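Transcription termination factor NusA (Planctomyces limnophilus, PDB 4MTN) probably takes part in both transcription termination and antitermination, binding the core RNA polymerase and the nascent RNA. Local coordinates at residues E28-A33 against V50-T55; Q32-A37 against G74-R79; T100-Y105 against L158-M163; G130-I135 against P165-V170. All coordinates share one frame; numbering follows the deposited sequence.

Contact 1. Residues E28-A33 against V50-T55; sequences EGVEQA and VHIDRT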
loop_
_atom_site.group_PDB
_atom_site.type_symbol
_atom_site.label_atom_id
_atom_site.label_comp_id
_atom_site.label_asym_id
_atom_site.label_seq_id
_atom_site.Cartn_x
_atom_site.Cartn_y
_atom_site.Cartn_z
ATOM N N GLU A 28 -1.870 -11.529 -33.028
ATOM C CA GLU A 28 -1.395 -10.179 -32.744
ATOM C C GLU A 28 0.126 -10.106 -32.820
ATOM O O GLU A 28 0.686 -9.116 -33.290
ATOM C CB GLU A 28 -1.874 -9.720 -31.366
ATOM C CG GLU A 28 -3.360 -9.411 -31.290
ATOM C CD GLU A 28 -3.803 -9.019 -29.894
ATOM O OE1 GLU A 28 -3.271 -9.587 -28.917
ATOM O OE2 GLU A 28 -4.679 -8.136 -29.773
ATOM N N GLY A 29 0.787 -11.162 -32.358
ATOM C CA GLY A 29 2.236 -11.232 -32.393
ATOM C C GLY A 29 2.773 -11.304 -33.809
ATOM O O GLY A 29 3.722 -10.601 -34.158
ATOM N N VAL A 30 2.162 -12.156 -34.625
ATOM C CA VAL A 30 2.564 -12.312 -36.019
ATOM C C VAL A 30 2.329 -11.020 -36.797
ATOM O O VAL A 30 3.137 -10.641 -37.646
ATOM C CB VAL A 30 1.805 -13.473 -36.698
ATOM C CG1 VAL A 30 2.179 -13.576 -38.170
ATOM C CG2 VAL A 30 2.097 -14.784 -35.985
ATOM N N GLU A 31 1.225 -10.343 -36.495
ATOM C CA GLU A 31 0.916 -9.060 -37.118
ATOM C C GLU A 31 2.014 -8.040 -36.837
ATOM O O GLU A 31 2.470 -7.342 -37.741
ATOM C CB GLU A 31 -0.433 -8.528 -36.626
ATOM C CG GLU A 31 -1.640 -9.227 -37.228
ATOM C CD GLU A 31 -2.953 -8.681 -36.701
ATOM O OE1 GLU A 31 -2.922 -7.847 -35.772
ATOM O OE2 GLU A 31 -4.017 -9.084 -37.217
ATOM N N GLN A 32 2.439 -7.967 -35.580
ATOM C CA GLN A 32 3.483 -7.032 -35.179
ATOM C C GLN A 32 4.825 -7.387 -35.813
ATOM O O GLN A 32 5.673 -6.518 -36.017
ATOM C CB GLN A 32 3.612 -6.994 -33.654
ATOM C CG GLN A 32 2.404 -6.400 -32.949
ATOM C CD GLN A 32 2.118 -4.976 -33.381
ATOM O OE1 GLN A 32 3.034 -4.190 -33.622
ATOM N NE2 GLN A 32 0.838 -4.636 -33.487
ATOM N N ALA A 33 5.012 -8.667 -36.122
ATOM C CA ALA A 33 6.225 -9.120 -36.794
ATOM C C ALA A 33 6.208 -8.700 -38.261
ATOM O O ALA A 33 7.225 -8.267 -38.804
ATOM C CB ALA A 33 6.373 -10.629 -36.670
ATOM N N VAL A 50 -1.408 -3.440 -40.357
ATOM C CA VAL A 50 -1.461 -4.830 -40.791
ATOM C C VAL A 50 -2.579 -5.593 -40.083
ATOM O O VAL A 50 -2.785 -5.445 -38.877
ATOM C CB VAL A 50 -0.107 -5.541 -40.549
ATOM C CG1 VAL A 50 0.323 -5.393 -39.100
ATOM C CG2 VAL A 50 -0.179 -7.008 -40.953
ATOM N N HIS A 51 -3.315 -6.393 -40.848
ATOM C CA HIS A 51 -4.366 -7.231 -40.290
ATOM C C HIS A 51 -4.344 -8.621 -40.910
ATOM O O HIS A 51 -4.213 -8.770 -42.123
ATOM C CB HIS A 51 -5.740 -6.592 -40.500
ATOM C CG HIS A 51 -6.882 -7.507 -40.190
ATOM N ND1 HIS A 51 -7.123 -7.995 -38.924
ATOM C CD2 HIS A 51 -7.847 -8.031 -40.984
ATOM C CE1 HIS A 51 -8.189 -8.776 -38.949
ATOM N NE2 HIS A 51 -8.646 -8.814 -40.188
ATOM N N ILE A 52 -4.469 -9.640 -40.068
ATOM C CA ILE A 52 -4.548 -11.011 -40.546
ATOM C C ILE A 52 -5.945 -11.565 -40.313
ATOM O O ILE A 52 -6.423 -11.596 -39.180
ATOM C CB ILE A 52 -3.520 -11.918 -39.851
ATOM C CG1 ILE A 52 -2.101 -11.402 -40.098
ATOM C CG2 ILE A 52 -3.661 -13.352 -40.340
ATOM C CD1 ILE A 52 -1.035 -12.186 -39.371
ATOM N N ASP A 53 -6.600 -11.985 -41.390
ATOM C CA ASP A 53 -7.916 -12.603 -41.287
ATOM C C ASP A 53 -7.802 -13.874 -40.456
ATOM O O ASP A 53 -6.965 -14.730 -40.731
ATOM C CB ASP A 53 -8.484 -12.906 -42.676
ATOM C CG ASP A 53 -9.983 -13.153 -42.658
ATOM O OD1 ASP A 53 -10.503 -13.655 -41.638
ATOM O OD2 ASP A 53 -10.646 -12.847 -43.672
ATOM N N ARG A 54 -8.641 -13.989 -39.433
ATOM C CA ARG A 54 -8.545 -15.098 -38.491
ATOM C C ARG A 54 -8.892 -16.439 -39.135
ATOM O O ARG A 54 -8.219 -17.441 -38.893
ATOM C CB ARG A 54 -9.450 -14.843 -37.284
ATOM C CG ARG A 54 -9.033 -13.642 -36.445
ATOM C CD ARG A 54 -7.597 -13.782 -35.964
ATOM N NE ARG A 54 -7.179 -12.664 -35.121
ATOM C CZ ARG A 54 -6.497 -11.611 -35.559
ATOM N NH1 ARG A 54 -6.152 -11.525 -36.836
ATOM N NH2 ARG A 54 -6.158 -10.642 -34.720
ATOM N N THR A 55 -9.943 -16.458 -39.948
ATOM C CA THR A 55 -10.377 -17.693 -40.592
ATOM C C THR A 55 -9.432 -18.151 -41.704
ATOM O O THR A 55 -8.944 -19.281 -41.685
ATOM C CB THR A 55 -11.793 -17.544 -41.181
ATOM O OG1 THR A 55 -11.813 -16.456 -42.115
ATOM C CG2 THR A 55 -12.803 -17.277 -40.077
#
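Glu31 carries most of this contact between the helix 28-33 and residues 50-55, a strand end and the loop after it. Its CB faces the strand and lies 4.1 Å from Val50 CG1. CG leaves anti to the carbonyl carbon, and the chain runs on extended. It slides past Ile52 in the opposite direction, with Glu31 CG 3.6 Å from Ile52 CG1. At the tip, Glu31 OE2 takes the backbone Ile52 N in a hydrogen bond of 2.9 Å with an angle of 163°. The N-H arrives from above the carboxylate plane, 30° out of it. The same OE2 lies at the edge of the Arg54 guanidinium and forms a salt bridge with NH1 at 3.3 Å, though NH1 is less surely placed. The stronger partner of Arg54 is Glu24, which forms a salt bridge with NH2. An alanine at Glu31 removes the carboxylate, which would probably loosen the hold of the helix on the strand end and on Arg54. Val30 CG1 meets Ile52 CD1 at 3.7 Å, in the apolar interior of the NusA N-terminal domain. Val8 of helix 7-18 touches both, Met89 of helix 87-105 reaches Val30, and His51 pairs by its backbone with Met60 on the next strand.

Contact 2. Residues Q32-A37 against G74-R79; sequences QAILSA and GDILGR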
loop_
_atom_site.group_PDB
_atom_site.type_symbol
_atom_site.label_atom_id
_atom_site.label_comp_id
_atom_site.label_asym_id
_atom_site.label_seq_id
_atom_site.Cartn_x
_atom_site.Cartn_y
_atom_site.Cartn_z
ATOM N N GLN A 32 2.439 -7.967 -35.580
ATOM C CA GLN A 32 3.483 -7.032 -35.179
ATOM C C GLN A 32 4.825 -7.387 -35.813
ATOM O O GLN A 32 5.673 -6.518 -36.017
ATOM C CB GLN A 32 3.612 -6.994 -33.654
ATOM C CG GLN A 32 2.404 -6.400 -32.949
ATOM C CD GLN A 32 2.118 -4.976 -33.381
ATOM O OE1 GLN A 32 3.034 -4.190 -33.622
ATOM N NE2 GLN A 32 0.838 -4.636 -33.487
ATOM N N ALA A 33 5.012 -8.667 -36.122
ATOM C CA ALA A 33 6.225 -9.120 -36.794
ATOM C C ALA A 33 6.208 -8.700 -38.261
ATOM O O ALA A 33 7.225 -8.267 -38.804
ATOM C CB ALA A 33 6.373 -10.629 -36.670
ATOM N N ILE A 34 5.046 -8.832 -38.893
ATOM C CA ILE A 34 4.860 -8.390 -40.269
ATOM C C ILE A 34 4.970 -6.872 -40.349
ATOM O O ILE A 34 5.573 -6.327 -41.275
ATOM C CB ILE A 34 3.496 -8.843 -40.831
ATOM C CG1 ILE A 34 3.436 -10.369 -40.918
ATOM C CG2 ILE A 34 3.237 -8.225 -42.199
ATOM C CD1 ILE A 34 2.116 -10.897 -41.435
ATOM N N LEU A 35 4.390 -6.199 -39.361
ATOM C CA LEU A 35 4.413 -4.742 -39.295
ATOM C C LEU A 35 5.837 -4.207 -39.195
ATOM O O LEU A 35 6.201 -3.255 -39.886
ATOM C CB LEU A 35 3.581 -4.254 -38.106
ATOM C CG LEU A 35 3.468 -2.743 -37.899
ATOM C CD1 LEU A 35 3.068 -2.050 -39.189
ATOM C CD2 LEU A 35 2.465 -2.444 -36.796
ATOM N N SER A 36 6.640 -4.823 -38.332
ATOM C CA SER A 36 8.034 -4.429 -38.168
ATOM C C SER A 36 8.820 -4.679 -39.451
ATOM O O SER A 36 9.700 -3.899 -39.813
ATOM C CB SER A 36 8.676 -5.181 -37.001
ATOM O OG SER A 36 8.101 -4.789 -35.767
ATOM N N ALA A 37 8.491 -5.770 -40.135
ATOM C CA ALA A 37 9.125 -6.100 -41.404
ATOM C C ALA A 37 8.714 -5.105 -42.483
ATOM O O ALA A 37 9.484 -4.806 -43.394
ATOM C CB ALA A 37 8.770 -7.516 -41.824
ATOM N N GLY A 74 5.065 -10.603 -50.770
ATOM C CA GLY A 74 5.639 -11.933 -50.731
ATOM C C GLY A 74 7.017 -11.935 -50.096
ATOM O O GLY A 74 7.381 -12.871 -49.385
ATOM N N ASP A 75 7.782 -10.878 -50.355
ATOM C CA ASP A 75 9.114 -10.734 -49.779
ATOM C C ASP A 75 9.041 -10.552 -48.267
ATOM O O ASP A 75 9.878 -11.070 -47.530
ATOM C CB ASP A 75 9.855 -9.555 -50.413
ATOM C CG ASP A 75 10.196 -9.794 -51.871
ATOM O OD1 ASP A 75 11.218 -10.459 -52.144
ATOM O OD2 ASP A 75 9.448 -9.311 -52.746
ATOM N N ILE A 76 8.034 -9.813 -47.812
ATOM C CA ILE A 76 7.840 -9.564 -46.387
ATOM C C ILE A 76 7.454 -10.840 -45.642
ATOM O O ILE A 76 8.013 -11.149 -44.588
ATOM C CB ILE A 76 6.758 -8.491 -46.145
ATOM C CG1 ILE A 76 7.198 -7.147 -46.731
ATOM C CG2 ILE A 76 6.463 -8.348 -44.660
ATOM C CD1 ILE A 76 6.206 -6.028 -46.499
ATOM N N LEU A 77 6.499 -11.581 -46.197
ATOM C CA LEU A 77 6.010 -12.804 -45.569
ATOM C C LEU A 77 7.081 -13.892 -45.527
ATOM O O LEU A 77 7.088 -14.734 -44.628
ATOM C CB LEU A 77 4.770 -13.320 -46.301
ATOM C CG LEU A 77 3.560 -12.385 -46.332
ATOM C CD1 LEU A 77 2.391 -13.037 -47.057
ATOM C CD2 LEU A 77 3.162 -11.972 -44.924
ATOM N N GLY A 78 7.982 -13.870 -46.504
ATOM C CA GLY A 78 9.052 -14.848 -46.570
ATOM C C GLY A 78 10.262 -14.435 -45.755
ATOM O O GLY A 78 11.168 -15.235 -45.520
ATOM N N ARG A 79 10.274 -13.178 -45.323
ATOM C CA ARG A 79 11.380 -12.643 -44.535
ATOM C C ARG A 79 11.096 -12.805 -43.044
ATOM O O ARG A 79 11.919 -12.458 -42.198
ATOM C CB ARG A 79 11.614 -11.169 -44.881
ATOM C CG ARG A 79 13.009 -10.654 -44.564
ATOM C CD ARG A 79 13.225 -9.268 -45.152
ATOM N NE ARG A 79 12.278 -8.291 -44.621
ATOM C CZ ARG A 79 12.229 -7.017 -44.996
ATOM N NH1 ARG A 79 13.073 -6.557 -45.909
ATOM N NH2 ARG A 79 11.333 -6.199 -44.458
#
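Two helices of the NusA N-terminal domain cross here, and small apolar groups mesh between them. The short axes of 32-37 and 74-78 come within 9.6 Å, at 125° between their directions. The main bump is the CG2 methyl of Ile76. It stands anti to its own backbone N and points at helix 32-37. The hollow that receives it is framed by two residues three apart on that helix, Ile34 and Ala37. On one side Ile76 CG2 touches Ala37 CB at 3.7 Å. On the other it meets the CG2 methyl of Ile34 at 4.1 Å, the two isoleucines crossing at about a right angle. The floor is backbone, with Ile34 O 4.0 Å from Ile76 CG2. Ala37 loses more surface to this contact than any other residue in it. Its single methyl lets the isoleucine of the other helix come in close. The second bump is a branch of Leu77. The CB of Leu77 points away from helix 32-37, yet its CD2 branch turns back. It meets the far end of Ile34, whose CG1 lies anti to the carbonyl carbon with CD1 extended beyond it (chi2 179°). Ile34 is thus used at both branches, CG2 for Ile76 and CD1 for Leu77. Ile34 also reaches Val50 and Val61 of the sheet, and Ile76 leans on Ala38 and Phe42 of its partner helix. Leu77 CD2 and Ile34 CD1 approach obliquely and meet at 3.8 Å.

Contact 3. Residues T100-Y105 against L158-M163; sequences TLFDEY and LEVKKM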
loop_
_atom_site.group_PDB
_atom_site.type_symbol
_atom_site.label_atom_id
_atom_site.label_comp_id
_atom_site.label_asym_id
_atom_site.label_seq_id
_atom_site.Cartn_x
_atom_site.Cartn_y
_atom_site.Cartn_z
ATOM N N THR A 100 -1.308 -8.311 -22.966
ATOM C CA THR A 100 -2.632 -8.830 -22.642
ATOM C C THR A 100 -2.768 -9.118 -21.150
ATOM O O THR A 100 -3.741 -8.709 -20.514
ATOM C CB THR A 100 -2.941 -10.116 -23.430
ATOM O OG1 THR A 100 -2.875 -9.845 -24.836
ATOM C CG2 THR A 100 -4.329 -10.633 -23.085
ATOM N N LEU A 101 -1.783 -9.820 -20.597
ATOM C CA LEU A 101 -1.795 -10.179 -19.183
ATOM C C LEU A 101 -1.716 -8.944 -18.292
ATOM O O LEU A 101 -2.228 -8.945 -17.173
ATOM C CB LEU A 101 -0.642 -11.132 -18.863
ATOM C CG LEU A 101 -0.729 -12.509 -19.524
ATOM C CD1 LEU A 101 0.491 -13.349 -19.186
ATOM C CD2 LEU A 101 -2.008 -13.221 -19.111
ATOM N N PHE A 102 -1.073 -7.893 -18.791
ATOM C CA PHE A 102 -1.019 -6.629 -18.069
ATOM C C PHE A 102 -2.409 -6.010 -17.965
ATOM O O PHE A 102 -2.810 -5.542 -16.903
ATOM C CB PHE A 102 -0.057 -5.650 -18.746
ATOM C CG PHE A 102 -0.054 -4.277 -18.128
ATOM C CD1 PHE A 102 -0.812 -3.253 -18.673
ATOM C CD2 PHE A 102 0.701 -4.014 -16.998
ATOM C CE1 PHE A 102 -0.815 -1.994 -18.102
ATOM C CE2 PHE A 102 0.704 -2.758 -16.422
ATOM C CZ PHE A 102 -0.056 -1.746 -16.975
ATOM N N ASP A 103 -3.140 -6.013 -19.076
ATOM C CA ASP A 103 -4.469 -5.411 -19.129
ATOM C C ASP A 103 -5.434 -6.059 -18.143
ATOM O O ASP A 103 -6.254 -5.381 -17.524
ATOM C CB ASP A 103 -5.042 -5.507 -20.544
ATOM C CG ASP A 103 -4.308 -4.626 -21.530
ATOM O OD1 ASP A 103 -3.744 -3.597 -21.106
ATOM O OD2 ASP A 103 -4.298 -4.964 -22.731
ATOM N N GLU A 104 -5.329 -7.375 -18.004
ATOM C CA GLU A 104 -6.220 -8.128 -17.131
ATOM C C GLU A 104 -5.884 -7.933 -15.655
ATOM O O GLU A 104 -6.763 -7.655 -14.840
ATOM C CB GLU A 104 -6.165 -9.614 -17.486
ATOM C CG GLU A 104 -7.041 -10.497 -16.617
ATOM C CD GLU A 104 -6.895 -11.967 -16.957
ATOM O OE1 GLU A 104 -6.073 -12.294 -17.839
ATOM O OE2 GLU A 104 -7.602 -12.792 -16.341
ATOM N N TYR A 105 -4.606 -8.075 -15.322
ATOM C CA TYR A 105 -4.165 -8.077 -13.930
ATOM C C TYR A 105 -4.047 -6.685 -13.305
ATOM O O TYR A 105 -4.166 -6.541 -12.088
ATOM C CB TYR A 105 -2.830 -8.815 -13.819
ATOM C CG TYR A 105 -2.974 -10.315 -13.943
ATOM C CD1 TYR A 105 -3.981 -10.988 -13.263
ATOM C CD2 TYR A 105 -2.120 -11.057 -14.748
ATOM C CE1 TYR A 105 -4.129 -12.355 -13.370
ATOM C CE2 TYR A 105 -2.260 -12.430 -14.863
ATOM C CZ TYR A 105 -3.269 -13.072 -14.172
ATOM O OH TYR A 105 -3.421 -14.434 -14.275
ATOM N N LEU A 158 -0.616 -6.514 -5.553
ATOM C CA LEU A 158 -0.126 -5.234 -5.058
ATOM C C LEU A 158 0.079 -4.231 -6.184
ATOM O O LEU A 158 -0.374 -3.090 -6.102
ATOM C CB LEU A 158 1.180 -5.426 -4.287
ATOM C CG LEU A 158 1.703 -4.166 -3.601
ATOM C CD1 LEU A 158 0.665 -3.625 -2.635
ATOM C CD2 LEU A 158 3.012 -4.445 -2.884
ATOM N N GLU A 159 0.762 -4.663 -7.238
ATOM C CA GLU A 159 0.997 -3.809 -8.394
ATOM C C GLU A 159 1.292 -4.642 -9.635
ATOM O O GLU A 159 1.700 -5.799 -9.537
ATOM C CB GLU A 159 2.152 -2.841 -8.128
ATOM C CG GLU A 159 3.512 -3.503 -8.016
ATOM C CD GLU A 159 4.642 -2.495 -7.984
ATOM O OE1 GLU A 159 4.352 -1.280 -7.982
ATOM O OE2 GLU A 159 5.818 -2.916 -7.962
ATOM N N VAL A 160 1.081 -4.046 -10.805
ATOM C CA VAL A 160 1.350 -4.723 -12.065
ATOM C C VAL A 160 2.164 -3.822 -12.982
ATOM O O VAL A 160 1.720 -2.737 -13.359
ATOM C CB VAL A 160 0.052 -5.140 -12.788
ATOM C CG1 VAL A 160 0.377 -5.892 -14.067
ATOM C CG2 VAL A 160 -0.814 -5.995 -11.882
ATOM N N LYS A 161 3.361 -4.275 -13.335
ATOM C CA LYS A 161 4.232 -3.523 -14.228
ATOM C C LYS A 161 4.731 -4.387 -15.377
ATOM O O LYS A 161 4.933 -5.591 -15.225
ATOM C CB LYS A 161 5.426 -2.945 -13.461
ATOM C CG LYS A 161 5.333 -1.453 -13.169
ATOM C CD LYS A 161 4.249 -1.129 -12.155
ATOM C CE LYS A 161 4.185 0.368 -11.886
ATOM N NZ LYS A 161 3.122 0.721 -10.907
ATOM N N LYS A 162 4.930 -3.758 -16.531
ATOM C CA LYS A 162 5.504 -4.438 -17.684
ATOM C C LYS A 162 6.889 -3.870 -18.002
ATOM O O LYS A 162 7.021 -2.720 -18.419
ATOM C CB LYS A 162 4.574 -4.327 -18.899
ATOM C CG LYS A 162 3.950 -2.951 -19.104
ATOM C CD LYS A 162 3.022 -2.924 -20.312
ATOM C CE LYS A 162 2.406 -1.545 -20.488
ATOM N NZ LYS A 162 1.548 -1.470 -21.700
HETATM N N MSE A 163 7.923 -4.682 -17.793
HETATM C CA MSE A 163 9.297 -4.247 -18.025
HETATM C C MSE A 163 10.000 -5.063 -19.116
HETATM O O MSE A 163 10.243 -4.552 -20.209
HETATM C CB MSE A 163 10.092 -4.293 -16.716
HETATM C CG MSE A 163 9.391 -5.036 -15.588
HETATM SE SE MSE A 163 9.684 -4.190 -13.857
HETATM C CE MSE A 163 9.250 -2.357 -14.368
#
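This is a helix-on-strand packing contact, made where the last turn of helix 87-105 lies against the strand 158-162. The two short axes run nearly antiparallel, at 158°, and come within 8.6 Å. Phe102 does most of the work. Its CG is anti to the backbone N (chi1 174°), which sends the ring out to the strand. There the ring is used in two ways. Phe102 CD2 packs on Val160 CG1 at 3.5 Å, and CE2 lies beside Val160 O, which sits at the ring edge, near its plane. Over one face stretches the extended aliphatic chain of Lys162, in a CH-pi contact with CE 4.1 Å from the centroid of the Phe102 ring. The strand belongs to the S1 domain, an OB fold, and carries a classic beta bulge, where Leu158 and Glu159 both face Val170 of the neighbouring strand. An alanine at Phe102 removes the ring, and Lys162 would probably be held less firmly while the helix end packs more loosely on Val160. The other branch of Val160 turns to Tyr105: CG2 is 4.0 Å from Tyr105 CB and 3.4 Å from Tyr105 O. The Tyr105 ring then leads away from Val160 and touches Val169 on strand 167-172.

Contact 4. Residues G130-I135 against P165-V170; sequences GKAEAI and PRVRVV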
loop_
_atom_site.group_PDB
_atom_site.type_symbol
_atom_site.label_atom_id
_atom_site.label_comp_id
_atom_site.label_asym_id
_atom_site.label_seq_id
_atom_site.Cartn_x
_atom_site.Cartn_y
_atom_site.Cartn_z
ATOM N N GLY A 130 -1.426 -19.591 -13.171
ATOM C CA GLY A 130 -1.780 -20.365 -14.349
ATOM C C GLY A 130 -1.779 -19.611 -15.664
ATOM O O GLY A 130 -1.571 -20.210 -16.719
ATOM N N LYS A 131 -2.006 -18.304 -15.614
ATOM C CA LYS A 131 -1.782 -17.459 -16.780
ATOM C C LYS A 131 -0.321 -17.037 -16.854
ATOM O O LYS A 131 0.287 -17.033 -17.926
ATOM C CB LYS A 131 -2.695 -16.235 -16.752
ATOM C CG LYS A 131 -4.147 -16.550 -17.070
ATOM C CD LYS A 131 -4.985 -15.286 -17.153
ATOM C CE LYS A 131 -6.393 -15.590 -17.635
ATOM N NZ LYS A 131 -6.404 -16.162 -19.011
ATOM N N ALA A 132 0.232 -16.682 -15.698
ATOM C CA ALA A 132 1.605 -16.202 -15.605
ATOM C C ALA A 132 2.153 -16.409 -14.197
ATOM O O ALA A 132 1.397 -16.644 -13.256
ATOM C CB ALA A 132 1.684 -14.735 -15.994
ATOM N N GLU A 133 3.473 -16.327 -14.060
ATOM C CA GLU A 133 4.114 -16.468 -12.758
ATOM C C GLU A 133 4.140 -15.137 -12.011
ATOM O O GLU A 133 4.564 -14.117 -12.552
ATOM C CB GLU A 133 5.539 -17.008 -12.915
ATOM C CG GLU A 133 5.614 -18.405 -13.510
ATOM C CD GLU A 133 5.123 -19.480 -12.557
ATOM O OE1 GLU A 133 5.057 -19.214 -11.339
ATOM O OE2 GLU A 133 4.804 -20.592 -13.028
ATOM N N ALA A 134 3.678 -15.158 -10.766
ATOM C CA ALA A 134 3.689 -13.969 -9.923
ATOM C C ALA A 134 4.667 -14.154 -8.770
ATOM O O ALA A 134 4.909 -15.278 -8.329
ATOM C CB ALA A 134 2.295 -13.673 -9.399
ATOM N N ILE A 135 5.234 -13.054 -8.285
ATOM C CA ILE A 135 6.191 -13.135 -7.191
ATOM C C ILE A 135 5.674 -12.459 -5.923
ATOM O O ILE A 135 5.023 -11.415 -5.978
ATOM C CB ILE A 135 7.554 -12.516 -7.584
ATOM C CG1 ILE A 135 7.384 -11.085 -8.103
ATOM C CG2 ILE A 135 8.249 -13.378 -8.626
ATOM C CD1 ILE A 135 7.693 -10.010 -7.075
ATOM N N PRO A 165 10.292 -8.640 -21.665
ATOM C CA PRO A 165 9.117 -9.110 -22.409
ATOM C C PRO A 165 8.386 -10.221 -21.650
ATOM O O PRO A 165 8.076 -11.277 -22.204
ATOM C CB PRO A 165 9.706 -9.619 -23.725
ATOM N N ARG A 166 8.113 -9.948 -20.377
ATOM C CA ARG A 166 7.300 -10.791 -19.511
ATOM C C ARG A 166 6.627 -9.877 -18.490
ATOM O O ARG A 166 7.204 -8.870 -18.076
ATOM C CB ARG A 166 8.151 -11.861 -18.829
ATOM N N VAL A 167 5.405 -10.211 -18.090
ATOM C CA VAL A 167 4.654 -9.341 -17.189
ATOM C C VAL A 167 4.995 -9.633 -15.728
ATOM O O VAL A 167 5.082 -10.789 -15.316
ATOM C CB VAL A 167 3.129 -9.476 -17.414
ATOM C CG1 VAL A 167 2.690 -10.930 -17.310
ATOM C CG2 VAL A 167 2.356 -8.597 -16.439
ATOM N N ARG A 168 5.210 -8.575 -14.952
ATOM C CA ARG A 168 5.534 -8.714 -13.536
ATOM C C ARG A 168 4.308 -8.474 -12.660
ATOM O O ARG A 168 3.762 -7.372 -12.631
ATOM C CB ARG A 168 6.656 -7.747 -13.145
ATOM C CG ARG A 168 6.969 -7.719 -11.656
ATOM C CD ARG A 168 8.047 -6.691 -11.337
ATOM N NE ARG A 168 8.316 -6.605 -9.905
ATOM C CZ ARG A 168 9.237 -7.324 -9.274
ATOM N NH1 ARG A 168 9.984 -8.189 -9.947
ATOM N NH2 ARG A 168 9.413 -7.179 -7.966
ATOM N N VAL A 169 3.879 -9.512 -11.951
ATOM C CA VAL A 169 2.752 -9.395 -11.033
ATOM C C VAL A 169 3.215 -9.582 -9.592
ATOM O O VAL A 169 3.627 -10.673 -9.201
ATOM C CB VAL A 169 1.650 -10.424 -11.351
ATOM C CG1 VAL A 169 0.456 -10.219 -10.432
ATOM C CG2 VAL A 169 1.228 -10.318 -12.808
ATOM N N VAL A 170 3.149 -8.509 -8.809
ATOM C CA VAL A 170 3.576 -8.542 -7.415
ATOM C C VAL A 170 2.386 -8.741 -6.482
ATOM O O VAL A 170 1.407 -7.997 -6.552
ATOM C CB VAL A 170 4.313 -7.246 -7.025
ATOM C CG1 VAL A 170 4.750 -7.296 -5.567
ATOM C CG2 VAL A 170 5.506 -7.017 -7.939
#
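Ile135 and Val169 give up the most surface where the strands 133-135 and 167-170 pair. They run side by side as parallel neighbours in the S1 domain, the third strand of its OB fold against the fifth. Ile135 is gripped through its backbone first. Its N gives a hydrogen bond of 3.0 Å to Val169 O, nearly along the C=O axis. Ile135 O lies 3.5 Å from Val170 CA in a CA-H...O contact. Its side chain has CG1 in the crowded position between backbone N and carbonyl carbon (chi1 54°), and CD1 reaches two residues of the other strand. Ile135 CD1 packs on Val170 CG2 at 3.8 Å. The same Ile135 CD1 lies over one face of the Arg168 guanidinium, 3.4 Å from Arg168 NH2, where the extended arginine chain brings that group alongside. Val169 points to the opposite face of the sheet. Its CB meets the methyl of Ala134, at 3.8 Å from Ala134 CB. Towards the start of the strands the backbones spread, and Ala132 and Val167 keep only a methyl contact, CB to CG1 at 4.1 Å. Leu101 of helix 87-105 covers both of them, and Val157 packs on Val169. One direct backbone bond thus sets the parallel register and methyl packing on both faces does the rest; the flat guanidinium of Arg168 packs on Ile135 without spending its N-H groups there.

In the fold
Contacts 1 and 2 both use helix 23-42 in the N-terminal domain and share Gln32 and Ala33. They also touch through Val50 and Ile52 on Ile34 and Leu35. Contact 1 mixes buried methyls with a polar carboxylate tip, whereas contact 2 is almost wholly apolar. Contacts 3 and 4 lie about 8 Å apart by centres and meet in the S1 sheet, where strands 152-162 and 167-172 are neighbours. Contact 3 lays the end of a helix on that sheet; contact 4 pairs two of its strands by backbone. All are partly buried: Ile52, Ile76 and Val160 lie inside; Arg79, Lys162 and Arg168 outside. Helix 87-105 spans both domains, touching Val30 of contact 1 and supplying 100-105 to contact 3.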